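Local coordinates for AT-less polyketide synthase (Streptomyces platensis subsp. rosaceus, PDB 4QYR), which probably catalyses carbon-carbon bond-forming condensation of carrier-protein-bound acyl chains, as one ketosynthase domain of a modular synthase of isomigrastatin biosynthesis, at residues A489-L495 and R588-L593; A8-A14 and D256-V262; A469-R473 and L520-F524; W532-G536 and T568-D573. One frame throughout, in Å; residues are numbered along the deposited sequence. Where two conformers were deposited one is given.

In the fold
Strand 9-17 opens the fold, and contact 2 closes the first long loop by pairing it with strand 260-269 inside the ketosynthase. The other three contacts lie further along the chain, in the linker domain and the tail behind it. Contact 3 packs helix 462-478 on helix 513-524. Contact 1 crosses it along the chain: in sequence, helix 488-497 falls between those two helices, and its partner 588-593 comes after both. Contact 4, strand 532-535 with helix 564-572, is nested inside the loop that contact 1 closes, and Trp532 touches Arg522 and Phe523 of contact 3. Arg592 of contact 1 reaches Ala257 and Trp259 of contact 2, tying the tail to the ketosynthase.

Contact 1 of 4, residues A489-L495 and R588-L593; sequences ADLAFTL and RRAVRL
Helix 488-497 of the RhiE-like linker domain receives the extended tail 588-593, and the polar part of the contact runs through Asp490 and Thr494, one turn apart on the same side of the helix. Asp490 OD2 accepts the backbone N-H of Arg589 at 2.8 Å. The bond is nearly straight (164° at the hydrogen), and the donor comes from above the carboxylate plane. Thr494 OG1 donates to the backbone O of Asp490 at 3.0 Å, so its oxygen is left to accept. It does so from Val591 N, with Thr494 OG1 at 3.1 Å, but this bond is bent and weak. Asp490 O also takes Thr494 N, and two bonds therefore grip this carbonyl.

The aliphatic part of Arg588 covers Phe493. Arg588 CB lies 3.6 Å from the centroid of the Phe493 ring, almost on the ring normal, a CH-pi contact. Phe493 has CG anti to its backbone N (chi1 178°), which turns the ring toward the tail. The Arg588 chain bends at chi2 and carries on past the ring, bringing Arg588 NE to 3.5 Å from Ala489 CB. His583 meets the same ring edge-to-face.

At the far end the contact is apolar. Leu593 CD1 sits 3.7 Å from Leu491 CD2 and 3.6 Å from Leu495 CD2, and its side chain crosses both at about a right angle. Phe475 of helix 462-478 adds to this packing. Arg592 meets Ala257 and Trp259 of the ketosynthase. The arrangement is consistent with the post-acyltransferase linker of modular synthases, which runs back over the linker domain to the ketosynthase.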
loop_
_atom_site.group_PDB
_atom_site.type_symbol
_atom_site.label_atom_id
_atom_site.label_comp_id
_atom_site.label_asym_id
_atom_site.label_seq_id
_atom_site.Cartn_x
_atom_site.Cartn_y
_atom_site.Cartn_z
ATOM N N ALA A 489 -32.715 25.930 -3.226
ATOM C CA ALA A 489 -32.774 24.934 -2.160
ATOM C C ALA A 489 -31.612 23.962 -2.255
ATOM O O ALA A 489 -31.178 23.412 -1.250
ATOM C CB ALA A 489 -34.073 24.190 -2.199
ATOM N N ASP A 490 -31.110 23.753 -3.464
ATOM C CA ASP A 490 -29.971 22.872 -3.678
ATOM C C ASP A 490 -28.690 23.525 -3.168
ATOM O O ASP A 490 -27.803 22.857 -2.612
ATOM C CB ASP A 490 -29.833 22.525 -5.167
ATOM C CG ASP A 490 -30.631 21.287 -5.565
ATOM O OD1 ASP A 490 -30.857 21.085 -6.784
ATOM O OD2 ASP A 490 -31.022 20.519 -4.659
ATOM N N LEU A 491 -28.611 24.840 -3.379
ATOM C CA LEU A 491 -27.493 25.652 -2.910
ATOM C C LEU A 491 -27.503 25.654 -1.399
ATOM O O LEU A 491 -26.470 25.415 -0.762
ATOM C CB LEU A 491 -27.583 27.076 -3.477
ATOM C CG LEU A 491 -26.759 28.277 -2.999
ATOM C CD1 LEU A 491 -27.445 29.041 -1.892
ATOM C CD2 LEU A 491 -25.346 27.882 -2.602
ATOM N N ALA A 492 -28.687 25.897 -0.840
ATOM C CA ALA A 492 -28.860 25.954 0.601
ATOM C C ALA A 492 -28.611 24.590 1.213
ATOM O O ALA A 492 -27.894 24.469 2.200
ATOM C CB ALA A 492 -30.232 26.445 0.945
ATOM N N PHE A 493 -29.194 23.562 0.611
ATOM C CA PHE A 493 -28.920 22.181 1.013
ATOM C C PHE A 493 -27.442 21.865 1.144
ATOM O O PHE A 493 -27.028 21.228 2.099
ATOM C CB PHE A 493 -29.523 21.207 0.008
ATOM C CG PHE A 493 -29.248 19.771 0.318
ATOM C CD1 PHE A 493 -29.947 19.120 1.322
ATOM C CD2 PHE A 493 -28.305 19.061 -0.411
ATOM C CE1 PHE A 493 -29.714 17.782 1.601
ATOM C CE2 PHE A 493 -28.060 17.726 -0.143
ATOM C CZ PHE A 493 -28.766 17.086 0.868
ATOM N N THR A 494 -26.653 22.301 0.170
ATOM C CA THR A 494 -25.249 21.938 0.127
ATOM C C THR A 494 -24.457 22.704 1.176
ATOM O O THR A 494 -23.515 22.166 1.758
ATOM C CB THR A 494 -24.667 22.185 -1.266
ATOM O OG1 THR A 494 -25.313 21.314 -2.194
ATOM C CG2 THR A 494 -23.196 21.906 -1.293
ATOM N N LEU A 495 -24.844 23.952 1.432
ATOM C CA LEU A 495 -24.135 24.760 2.418
ATOM C C LEU A 495 -24.447 24.225 3.809
ATOM O O LEU A 495 -23.709 24.459 4.772
ATOM C CB LEU A 495 -24.520 26.235 2.300
ATOM C CG LEU A 495 -23.999 26.912 1.039
ATOM C CD1 LEU A 495 -24.502 28.316 0.956
ATOM C CD2 LEU A 495 -22.506 26.918 1.041
ATOM N N ARG A 588 -33.467 16.553 -2.770
ATOM C CA ARG A 588 -32.320 17.455 -2.948
ATOM C C ARG A 588 -31.119 16.898 -3.722
ATOM O O ARG A 588 -30.781 15.716 -3.627
ATOM C CB ARG A 588 -31.831 17.935 -1.585
ATOM C CG ARG A 588 -32.805 18.834 -0.859
ATOM C CD ARG A 588 -33.302 19.970 -1.740
ATOM N NE ARG A 588 -34.134 20.886 -0.960
ATOM C CZ ARG A 588 -35.445 20.743 -0.781
ATOM N NH1 ARG A 588 -36.119 21.616 -0.040
ATOM N NH2 ARG A 588 -36.081 19.725 -1.344
ATOM N N ARG A 589 -30.473 17.787 -4.476
ATOM C CA ARG A 589 -29.257 17.477 -5.233
ATOM C C ARG A 589 -28.077 18.378 -4.823
ATOM O O ARG A 589 -28.253 19.566 -4.580
ATOM C CB ARG A 589 -29.527 17.612 -6.736
ATOM C CG ARG A 589 -30.511 16.583 -7.256
ATOM C CD ARG A 589 -30.511 16.518 -8.769
ATOM N NE ARG A 589 -29.283 15.918 -9.285
ATOM C CZ ARG A 589 -29.133 14.626 -9.555
ATOM N NH1 ARG A 589 -30.146 13.781 -9.363
ATOM N NH2 ARG A 589 -27.971 14.186 -10.024
ATOM N N ALA A 590 -26.874 17.812 -4.767
ATOM C CA ALA A 590 -25.688 18.561 -4.360
ATOM C C ALA A 590 -25.170 19.479 -5.470
ATOM O O ALA A 590 -25.465 19.266 -6.658
ATOM C CB ALA A 590 -24.603 17.605 -3.919
ATOM N N VAL A 591 -24.383 20.482 -5.066
ATOM C CA VAL A 591 -23.936 21.573 -5.938
ATOM C C VAL A 591 -22.468 21.948 -5.730
ATOM O O VAL A 591 -22.016 22.107 -4.598
ATOM C CB VAL A 591 -24.785 22.832 -5.705
ATOM C CG1 VAL A 591 -24.203 24.016 -6.445
ATOM C CG2 VAL A 591 -26.225 22.586 -6.120
ATOM N N ARG A 592 -21.729 22.124 -6.816
ATOM C CA ARG A 592 -20.304 22.407 -6.704
ATOM C C ARG A 592 -20.050 23.893 -6.466
ATOM O O ARG A 592 -20.201 24.710 -7.368
ATOM C CB ARG A 592 -19.586 21.918 -7.959
ATOM C CG ARG A 592 -19.902 20.463 -8.272
ATOM C CD ARG A 592 -19.435 20.040 -9.650
ATOM N NE ARG A 592 -19.697 18.623 -9.871
ATOM C CZ ARG A 592 -19.367 17.963 -10.970
ATOM N NH1 ARG A 592 -18.759 18.585 -11.965
ATOM N NH2 ARG A 592 -19.642 16.673 -11.070
ATOM N N LEU A 593 -19.667 24.225 -5.234
ATOM C CA LEU A 593 -19.418 25.609 -4.812
ATOM C C LEU A 593 -17.922 25.777 -4.550
ATOM O O LEU A 593 -17.187 24.788 -4.606
ATOM C CB LEU A 593 -20.242 25.935 -3.559
ATOM C CG LEU A 593 -21.728 25.607 -3.675
ATOM C CD1 LEU A 593 -22.393 25.660 -2.323
ATOM C CD2 LEU A 593 -22.384 26.546 -4.647
#

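Contact 2 of 4, residues A8-A14 and D256-V262; sequences AVAIVGA and DAIWGVV
Trp259 holds CG beside its own backbone N (chi1 -78°), which swings the indole over toward Ala14. Ala14 CB lies over one face of it, 4.0 Å from the centroid of the five-membered ring of Trp259 and displaced toward the rim, a CH-pi contact. Ile11 O sits at the edge of the ring, in its plane. Ile11 places CG1 beside its backbone N (chi1 -56°), which leaves CG2 anti to that N, and Ile11 CG2 comes to 4.1 Å from Trp259 CB. The two side chains cross at about a right angle.

Backbone bonds carry the rest. Trp259 N donates to Ile11 O at 2.7 Å, Ile11 N to Gly260 O at 2.8 Å, and Val262 N to Val9 O at 2.9 Å. All three are close to straight. Val9 with Val262 is an antiparallel hydrogen-bonded pair, and the next, Ala10 with Val261, a non-hydrogen-bonded one.

On the face of Ala10 and Val261, Ala8 CB touches Val261 CG1 at 3.5 Å, and Leu248 of helix 248-253 covers both Ala10 and Val261. On the face of Val9, Ile11 and Val262, helix 175-189 packs on Val9 and helix 358-372 on Ile11. Asn105 OD1 accepts from Trp259 NE1 and from Ala14 N, fixing the indole from outside the pair. Val12 CG1 packs on Asp256 CB at 3.9 Å, while Asp256 OD1 is hydrogen-bonded to Tyr108 OH.

Strand 9-17 has strand 239-247 as its other neighbour. This pairing thus joins the first strands of the N- and C-terminal halves of the ketosynthase, consistent with the duplicated mixed-sheet layout of the thiolase fold.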
loop_
_atom_site.group_PDB
_atom_site.type_symbol
_atom_site.label_atom_id
_atom_site.label_comp_id
_atom_site.label_asym_id
_atom_site.label_seq_id
_atom_site.Cartn_x
_atom_site.Cartn_y
_atom_site.Cartn_z
ATOM N N ALA A 8 -21.302 -0.019 -10.650
ATOM C CA ALA A 8 -20.007 0.602 -10.719
ATOM C C ALA A 8 -19.863 1.700 -9.677
ATOM O O ALA A 8 -20.759 1.932 -8.862
ATOM C CB ALA A 8 -19.785 1.150 -12.089
ATOM N N VAL A 9 -18.723 2.377 -9.723
ATOM C CA VAL A 9 -18.379 3.345 -8.708
ATOM C C VAL A 9 -18.361 4.757 -9.271
ATOM O O VAL A 9 -17.617 5.068 -10.201
ATOM C CB VAL A 9 -17.016 3.031 -8.083
ATOM C CG1 VAL A 9 -16.664 4.083 -7.078
ATOM C CG2 VAL A 9 -17.063 1.694 -7.429
ATOM N N ALA A 10 -19.200 5.605 -8.698
ATOM C CA ALA A 10 -19.239 7.001 -9.067
ATOM C C ALA A 10 -18.067 7.790 -8.485
ATOM O O ALA A 10 -17.648 7.566 -7.352
ATOM C CB ALA A 10 -20.543 7.605 -8.612
ATOM N N ILE A 11 -17.531 8.717 -9.267
ATOM C CA ILE A 11 -16.675 9.752 -8.701
ATOM C C ILE A 11 -17.548 10.956 -8.398
ATOM O O ILE A 11 -18.064 11.605 -9.319
ATOM C CB ILE A 11 -15.536 10.152 -9.651
ATOM C CG1 ILE A 11 -14.732 8.912 -10.033
ATOM C CG2 ILE A 11 -14.662 11.246 -9.025
ATOM C CD1 ILE A 11 -13.570 9.188 -10.912
ATOM N N VAL A 12 -17.708 11.252 -7.113
ATOM C CA VAL A 12 -18.696 12.232 -6.672
ATOM C C VAL A 12 -18.127 13.548 -6.187
ATOM O O VAL A 12 -18.888 14.429 -5.782
ATOM C CB VAL A 12 -19.545 11.693 -5.516
ATOM C CG1 VAL A 12 -20.306 10.450 -5.928
ATOM C CG2 VAL A 12 -18.648 11.423 -4.326
ATOM N N GLY A 13 -16.809 13.678 -6.185
ATOM C CA GLY A 13 -16.198 14.927 -5.763
ATOM C C GLY A 13 -14.751 14.916 -6.152
ATOM O O GLY A 13 -14.128 13.846 -6.211
ATOM N N ALA A 14 -14.196 16.089 -6.419
ATOM C CA ALA A 14 -12.824 16.115 -6.900
ATOM C C ALA A 14 -12.110 17.416 -6.629
ATOM O O ALA A 14 -12.734 18.481 -6.549
ATOM C CB ALA A 14 -12.800 15.821 -8.376
ATOM N N ASP A 256 -25.987 12.978 -5.590
ATOM C CA ASP A 256 -24.638 13.520 -5.620
ATOM C C ASP A 256 -24.338 14.040 -7.032
ATOM O O ASP A 256 -24.938 13.580 -8.011
ATOM C CB ASP A 256 -23.598 12.469 -5.212
ATOM C CG ASP A 256 -23.748 11.998 -3.761
ATOM O OD1 ASP A 256 -23.447 12.770 -2.824
ATOM O OD2 ASP A 256 -24.134 10.827 -3.554
ATOM N N ALA A 257 -23.416 14.997 -7.137
ATOM C CA ALA A 257 -23.003 15.536 -8.432
ATOM C C ALA A 257 -21.855 14.716 -9.033
ATOM O O ALA A 257 -20.690 14.907 -8.690
ATOM C CB ALA A 257 -22.598 16.972 -8.287
ATOM N N ILE A 258 -22.193 13.811 -9.943
ATOM C CA ILE A 258 -21.241 12.821 -10.430
ATOM C C ILE A 258 -20.309 13.343 -11.523
ATOM O O ILE A 258 -20.747 13.947 -12.507
ATOM C CB ILE A 258 -21.994 11.585 -10.937
ATOM C CG1 ILE A 258 -22.854 11.024 -9.802
ATOM C CG2 ILE A 258 -21.033 10.562 -11.448
ATOM C CD1 ILE A 258 -23.725 9.884 -10.186
ATOM N N TRP A 259 -19.013 13.117 -11.327
ATOM C CA TRP A 259 -18.013 13.522 -12.293
ATOM C C TRP A 259 -17.894 12.488 -13.393
ATOM O O TRP A 259 -17.678 12.819 -14.565
ATOM C CB TRP A 259 -16.662 13.689 -11.632
ATOM C CG TRP A 259 -16.499 14.928 -10.873
ATOM C CD1 TRP A 259 -16.953 15.184 -9.619
ATOM C CD2 TRP A 259 -15.788 16.089 -11.288
ATOM N NE1 TRP A 259 -16.588 16.448 -9.232
ATOM C CE2 TRP A 259 -15.870 17.026 -10.241
ATOM C CE3 TRP A 259 -15.099 16.432 -12.449
ATOM C CZ2 TRP A 259 -15.297 18.279 -10.317
ATOM C CZ3 TRP A 259 -14.531 17.686 -12.530
ATOM C CH2 TRP A 259 -14.629 18.594 -11.468
ATOM N N GLY A 260 -18.020 11.228 -12.996
ATOM C CA GLY A 260 -17.863 10.114 -13.901
ATOM C C GLY A 260 -18.059 8.793 -13.192
ATOM O O GLY A 260 -18.170 8.723 -11.968
ATOM N N VAL A 261 -18.098 7.732 -13.974
ATOM C CA VAL A 261 -18.256 6.400 -13.448
ATOM C C VAL A 261 -17.019 5.585 -13.790
ATOM O O VAL A 261 -16.492 5.698 -14.897
ATOM C CB VAL A 261 -19.503 5.734 -14.034
ATOM C CG1 VAL A 261 -19.613 4.289 -13.596
ATOM C CG2 VAL A 261 -20.729 6.504 -13.634
ATOM N N VAL A 262 -16.541 4.778 -12.844
ATOM C CA VAL A 262 -15.484 3.820 -13.136
ATOM C C VAL A 262 -16.067 2.487 -13.572
ATOM O O VAL A 262 -16.609 1.751 -12.743
ATOM C CB VAL A 262 -14.612 3.589 -11.932
ATOM C CG1 VAL A 262 -13.480 2.625 -12.285
ATOM C CG2 VAL A 262 -14.105 4.914 -11.422
#

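Contact 3 of 4, residues A469-R473 and L520-F524; sequences AGRLR and LDRFF
Arg473 and Phe524 cross at about a right angle, with the guanidinium and ring planes 42° apart. Arg473 NH2 lies 3.7 Å above the Phe524 ring plane, offset toward its rim. Arg473 CZ is 4.8 Å from the Phe524 ring centroid, an off-centre cation-pi contact. The arginine leaves the helix with CG anti to its backbone N and bends at chi3, which carries the guanidinium over the ring.

Asp521 OD1 comes to the edge of the same guanidinium, on the NH1 side, with the carboxylate and guanidinium planes 63° apart. The pair has the character of a salt bridge. The two atoms are modelled too close together, however, so the details of the bridge are doubtful.

Closer to the helix backbones the packing is apolar. Leu520 points at helix 462-478 and sets CD1 against the backbone of that helix, 3.5 Å from Arg473 N and 3.6 Å from Ala469 O. Leu520 CD1 also meets Leu472 CB at 3.8 Å, and the two leucines cross at a slant. Ala469 CB touches Phe523 CD2 at 3.6 Å, obliquely to the ring. Phe524 CD1 comes to 3.4 Å from Gly470 CA, where no side chain intervenes.

The segments of helices 462-478 and 513-524 run roughly antiparallel, at 146°, with axes 9.1 Å apart. Arg466, on helix 462-478, makes a second cation-pi contact with Phe524, and Leu465 touches Phe523. Leu457 of strand 453-459 packs against Ala469 and Leu472, so helix 462-478 packs on strand 453-459, an outer strand of the three-stranded sheet, with helix 513-524 beside it.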
loop_
_atom_site.group_PDB
_atom_site.type_symbol
_atom_site.label_atom_id
_atom_site.label_comp_id
_atom_site.label_asym_id
_atom_site.label_seq_id
_atom_site.Cartn_x
_atom_site.Cartn_y
_atom_site.Cartn_z
ATOM N N ALA A 469 -17.600 34.227 2.236
ATOM C CA ALA A 469 -18.750 34.957 1.716
ATOM C C ALA A 469 -18.426 35.662 0.395
ATOM O O ALA A 469 -19.208 35.618 -0.564
ATOM C CB ALA A 469 -19.241 35.959 2.740
ATOM N N GLY A 470 -17.271 36.312 0.356
ATOM C CA GLY A 470 -16.806 36.970 -0.847
ATOM C C GLY A 470 -16.730 36.034 -2.042
ATOM O O GLY A 470 -17.351 36.296 -3.075
ATOM N N ARG A 471 -15.984 34.942 -1.910
ATOM C CA ARG A 471 -15.838 34.020 -3.020
ATOM C C ARG A 471 -17.172 33.400 -3.423
ATOM O O ARG A 471 -17.365 33.055 -4.591
ATOM C CB ARG A 471 -14.825 32.909 -2.695
ATOM C CG ARG A 471 -13.726 33.278 -1.723
ATOM C CD ARG A 471 -12.811 32.094 -1.455
ATOM N NE ARG A 471 -12.325 31.521 -2.698
ATOM C CZ ARG A 471 -11.807 30.305 -2.822
ATOM N NH1 ARG A 471 -11.701 29.505 -1.767
ATOM N NH2 ARG A 471 -11.395 29.890 -4.016
ATOM N N LEU A 472 -18.086 33.260 -2.464
ATOM C CA LEU A 472 -19.416 32.746 -2.780
ATOM C C LEU A 472 -20.198 33.755 -3.613
ATOM O O LEU A 472 -20.823 33.382 -4.606
ATOM C CB LEU A 472 -20.206 32.395 -1.519
ATOM C CG LEU A 472 -21.471 31.597 -1.864
ATOM C CD1 LEU A 472 -21.129 30.414 -2.765
ATOM C CD2 LEU A 472 -22.201 31.118 -0.622
ATOM N N ARG A 473 -20.163 35.028 -3.216
ATOM C CA ARG A 473 -20.793 36.068 -4.024
ATOM C C ARG A 473 -20.293 35.984 -5.454
ATOM O O ARG A 473 -21.071 35.820 -6.386
ATOM C CB ARG A 473 -20.518 37.461 -3.481
ATOM C CG ARG A 473 -21.020 38.541 -4.432
ATOM C CD ARG A 473 -20.470 39.920 -4.130
ATOM N NE ARG A 473 -19.028 39.888 -3.911
ATOM C CZ ARG A 473 -18.281 40.958 -3.662
ATOM N NH1 ARG A 473 -18.838 42.165 -3.615
ATOM N NH2 ARG A 473 -16.974 40.820 -3.465
ATOM N N LEU A 520 -24.914 38.859 0.811
ATOM C CA LEU A 520 -23.465 38.592 0.768
ATOM C C LEU A 520 -22.609 39.830 0.462
ATOM O O LEU A 520 -21.549 40.026 1.053
ATOM C CB LEU A 520 -23.159 37.518 -0.279
ATOM C CG LEU A 520 -23.473 36.056 0.030
ATOM C CD1 LEU A 520 -22.799 35.129 -0.990
ATOM C CD2 LEU A 520 -23.050 35.717 1.444
ATOM N N ASP A 521 -23.067 40.643 -0.484
ATOM C CA ASP A 521 -22.384 41.873 -0.866
ATOM C C ASP A 521 -22.284 42.862 0.296
ATOM O O ASP A 521 -21.268 43.537 0.461
ATOM C CB ASP A 521 -23.113 42.524 -2.047
ATOM C CG ASP A 521 -22.163 43.085 -3.094
ATOM O OD1 ASP A 521 -20.952 42.773 -3.034
ATOM O OD2 ASP A 521 -22.636 43.845 -3.971
ATOM N N ARG A 522 -23.342 42.939 1.097
ATOM C CA ARG A 522 -23.392 43.861 2.227
ATOM C C ARG A 522 -22.540 43.402 3.420
ATOM O O ARG A 522 -21.954 44.222 4.137
ATOM C CB ARG A 522 -24.848 44.074 2.672
ATOM C CG ARG A 522 -25.642 45.073 1.824
ATOM C CD ARG A 522 -27.022 45.365 2.422
ATOM N NE ARG A 522 -27.835 44.155 2.565
ATOM C CZ ARG A 522 -28.633 43.656 1.618
ATOM N NH1 ARG A 522 -28.741 44.256 0.435
ATOM N NH2 ARG A 522 -29.324 42.544 1.851
ATOM N N PHE A 523 -22.480 42.092 3.635
ATOM C CA PHE A 523 -21.681 41.525 4.721
ATOM C C PHE A 523 -20.206 41.665 4.406
ATOM O O PHE A 523 -19.400 42.002 5.282
ATOM C CB PHE A 523 -22.042 40.059 4.948
ATOM C CG PHE A 523 -21.031 39.299 5.758
ATOM C CD1 PHE A 523 -21.054 39.340 7.134
ATOM C CD2 PHE A 523 -20.059 38.527 5.139
ATOM C CE1 PHE A 523 -20.120 38.631 7.876
ATOM C CE2 PHE A 523 -19.122 37.820 5.876
ATOM C CZ PHE A 523 -19.153 37.870 7.240
ATOM N N PHE A 524 -19.859 41.407 3.148
ATOM C CA PHE A 524 -18.484 41.540 2.687
ATOM C C PHE A 524 -17.979 42.970 2.825
ATOM O O PHE A 524 -16.858 43.215 3.282
ATOM C CB PHE A 524 -18.371 41.109 1.239
ATOM C CG PHE A 524 -16.960 40.951 0.766
ATOM C CD1 PHE A 524 -16.255 39.781 1.031
ATOM C CD2 PHE A 524 -16.335 41.961 0.053
ATOM C CE1 PHE A 524 -14.953 39.616 0.589
ATOM C CE2 PHE A 524 -15.029 41.805 -0.388
ATOM C CZ PHE A 524 -14.339 40.625 -0.121
#

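Contact 4 of 4, residues W532-G536 and T568-D573; sequences WHTGG and TALWCD
The imidazole of His533 has Ala569 CB over the centre of one face, 3.6 Å from the ring centroid and 10° off the ring normal, a CH-pi contact. Thr568 CG2 approaches the same ring obliquely, 3.5 Å from His533 CD2. With chi1 at -57° His533 keeps CG beside its own N, which turns the ring toward Ala569 of the helix. His533 NE2 is hydrogen-bonded to Asp565 OD1, one turn before Ala569, so the hydrogen bond at NE2 and the methyl over the face together hold the imidazole.

Further along, the strand comes close to Cys572. Cys572 CB lies 3.8 Å from Gly535 CA, and Cys572 SG reaches 4.2 Å from His533 CB. Gly535 CA also makes a CA-H...O contact with Cys572 O at 3.2 Å. Gly535 carries no side chain, and here the two backbones come as near as 4.3 Å between the CA atoms of Gly535 and Cys572. Gly536 N is near the same carbonyl, but the angle is too poor for a hydrogen bond. Asp573 OD1 lies more loosely against Gly535.

The strand and the helix segment run nearly parallel, at 16°, with axes 7.3 Å apart. His533 and Gly535 pair through their backbones with Gly507 and Arg505 of strand 504-510. Thr568 reaches Val509 of that strand and Ala454 of strand 453-459, while Trp532 turns away from the helix. Helix 564-572 thus packs on the three-stranded antiparallel sheet of the linker domain from the tail that follows, consistent with the returning chain of modular ketosynthases.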
loop_
_atom_site.group_PDB
_atom_site.type_symbol
_atom_site.label_atom_id
_atom_site.label_comp_id
_atom_site.label_asym_id
_atom_site.label_seq_id
_atom_site.Cartn_x
_atom_site.Cartn_y
_atom_site.Cartn_z
ATOM N N TRP A 532 -29.295 39.737 8.619
ATOM C CA TRP A 532 -28.422 38.576 8.716
ATOM C C TRP A 532 -27.878 38.469 10.131
ATOM O O TRP A 532 -27.908 39.435 10.888
ATOM C CB TRP A 532 -27.289 38.629 7.677
ATOM C CG TRP A 532 -26.113 39.541 7.969
ATOM C CD1 TRP A 532 -25.141 39.364 8.920
ATOM C CD2 TRP A 532 -25.757 40.732 7.252
ATOM N NE1 TRP A 532 -24.227 40.392 8.860
ATOM C CE2 TRP A 532 -24.578 41.239 7.842
ATOM C CE3 TRP A 532 -26.325 41.425 6.177
ATOM C CZ2 TRP A 532 -23.965 42.407 7.392
ATOM C CZ3 TRP A 532 -25.714 42.578 5.733
ATOM C CH2 TRP A 532 -24.549 43.061 6.339
ATOM N N HIS A 533 -27.392 37.285 10.483
ATOM C CA HIS A 533 -26.953 36.999 11.841
ATOM C C HIS A 533 -25.467 36.622 11.870
ATOM O O HIS A 533 -24.900 36.260 10.848
ATOM C CB HIS A 533 -27.816 35.882 12.438
ATOM C CG HIS A 533 -29.281 36.200 12.449
ATOM N ND1 HIS A 533 -29.845 37.080 13.345
ATOM C CD2 HIS A 533 -30.289 35.784 11.645
ATOM C CE1 HIS A 533 -31.143 37.176 13.108
ATOM N NE2 HIS A 533 -31.437 36.401 12.081
ATOM N N THR A 534 -24.844 36.723 13.041
ATOM C CA THR A 534 -23.428 36.407 13.215
ATOM C C THR A 534 -23.231 35.631 14.513
ATOM O O THR A 534 -23.895 35.920 15.514
ATOM C CB THR A 534 -22.569 37.699 13.208
ATOM O OG1 THR A 534 -22.131 37.963 11.870
ATOM C CG2 THR A 534 -21.351 37.597 14.145
ATOM N N GLY A 535 -22.347 34.637 14.503
ATOM C CA GLY A 535 -22.126 33.847 15.701
ATOM C C GLY A 535 -20.760 33.213 15.820
ATOM O O GLY A 535 -19.966 33.246 14.881
ATOM N N GLY A 536 -20.489 32.614 16.975
ATOM C CA GLY A 536 -19.184 32.024 17.206
ATOM C C GLY A 536 -19.102 30.952 18.273
ATOM O O GLY A 536 -20.040 30.743 19.037
ATOM N N THR A 568 -31.722 29.752 12.165
ATOM C CA THR A 568 -30.476 30.340 11.664
ATOM C C THR A 568 -29.658 31.058 12.750
ATOM O O THR A 568 -28.462 30.799 12.900
ATOM C CB THR A 568 -30.776 31.325 10.490
ATOM O OG1 THR A 568 -30.659 30.638 9.235
ATOM C CG2 THR A 568 -29.840 32.520 10.502
ATOM N N ALA A 569 -30.309 31.926 13.522
ATOM C CA ALA A 569 -29.619 32.686 14.559
ATOM C C ALA A 569 -29.240 31.800 15.751
ATOM O O ALA A 569 -28.229 32.044 16.406
ATOM C CB ALA A 569 -30.474 33.860 15.014
ATOM N N LEU A 570 -30.044 30.777 16.036
ATOM C CA LEU A 570 -29.689 29.804 17.068
ATOM C C LEU A 570 -28.471 28.998 16.637
ATOM O O LEU A 570 -27.543 28.773 17.422
ATOM C CB LEU A 570 -30.852 28.859 17.363
ATOM C CG LEU A 570 -32.001 29.416 18.203
ATOM C CD1 LEU A 570 -33.136 28.403 18.280
ATOM C CD2 LEU A 570 -31.526 29.810 19.593
ATOM N N TRP A 571 -28.478 28.573 15.377
ATOM C CA TRP A 571 -27.389 27.790 14.829
ATOM C C TRP A 571 -26.075 28.551 14.919
ATOM O O TRP A 571 -25.007 27.945 14.989
ATOM C CB TRP A 571 -27.687 27.402 13.375
ATOM C CG TRP A 571 -26.552 26.699 12.691
ATOM C CD1 TRP A 571 -26.238 25.381 12.781
ATOM C CD2 TRP A 571 -25.578 27.283 11.821
ATOM N NE1 TRP A 571 -25.130 25.101 12.022
ATOM C CE2 TRP A 571 -24.704 26.256 11.423
ATOM C CE3 TRP A 571 -25.358 28.577 11.340
ATOM C CZ2 TRP A 571 -23.630 26.483 10.562
ATOM C CZ3 TRP A 571 -24.282 28.802 10.484
ATOM C CH2 TRP A 571 -23.432 27.765 10.113
ATOM N N CYS A 572 -26.149 29.879 14.930
ATOM C CA CYS A 572 -24.937 30.708 14.974
ATOM C C CYS A 572 -24.247 30.733 16.340
ATOM O O CYS A 572 -23.019 30.831 16.420
ATOM C CB CYS A 572 -25.262 32.138 14.538
ATOM S SG CYS A 572 -25.621 32.283 12.777
ATOM N N ASP A 573 -25.030 30.649 17.410
ATOM C CA ASP A 573 -24.446 30.589 18.742
ATOM C C ASP A 573 -24.331 29.149 19.233
ATOM O O ASP A 573 -24.125 28.901 20.424
ATOM C CB ASP A 573 -25.253 31.440 19.718
ATOM C CG ASP A 573 -25.151 32.922 19.406
ATOM O OD1 ASP A 573 -24.005 33.423 19.337
ATOM O OD2 ASP A 573 -26.202 33.583 19.239
#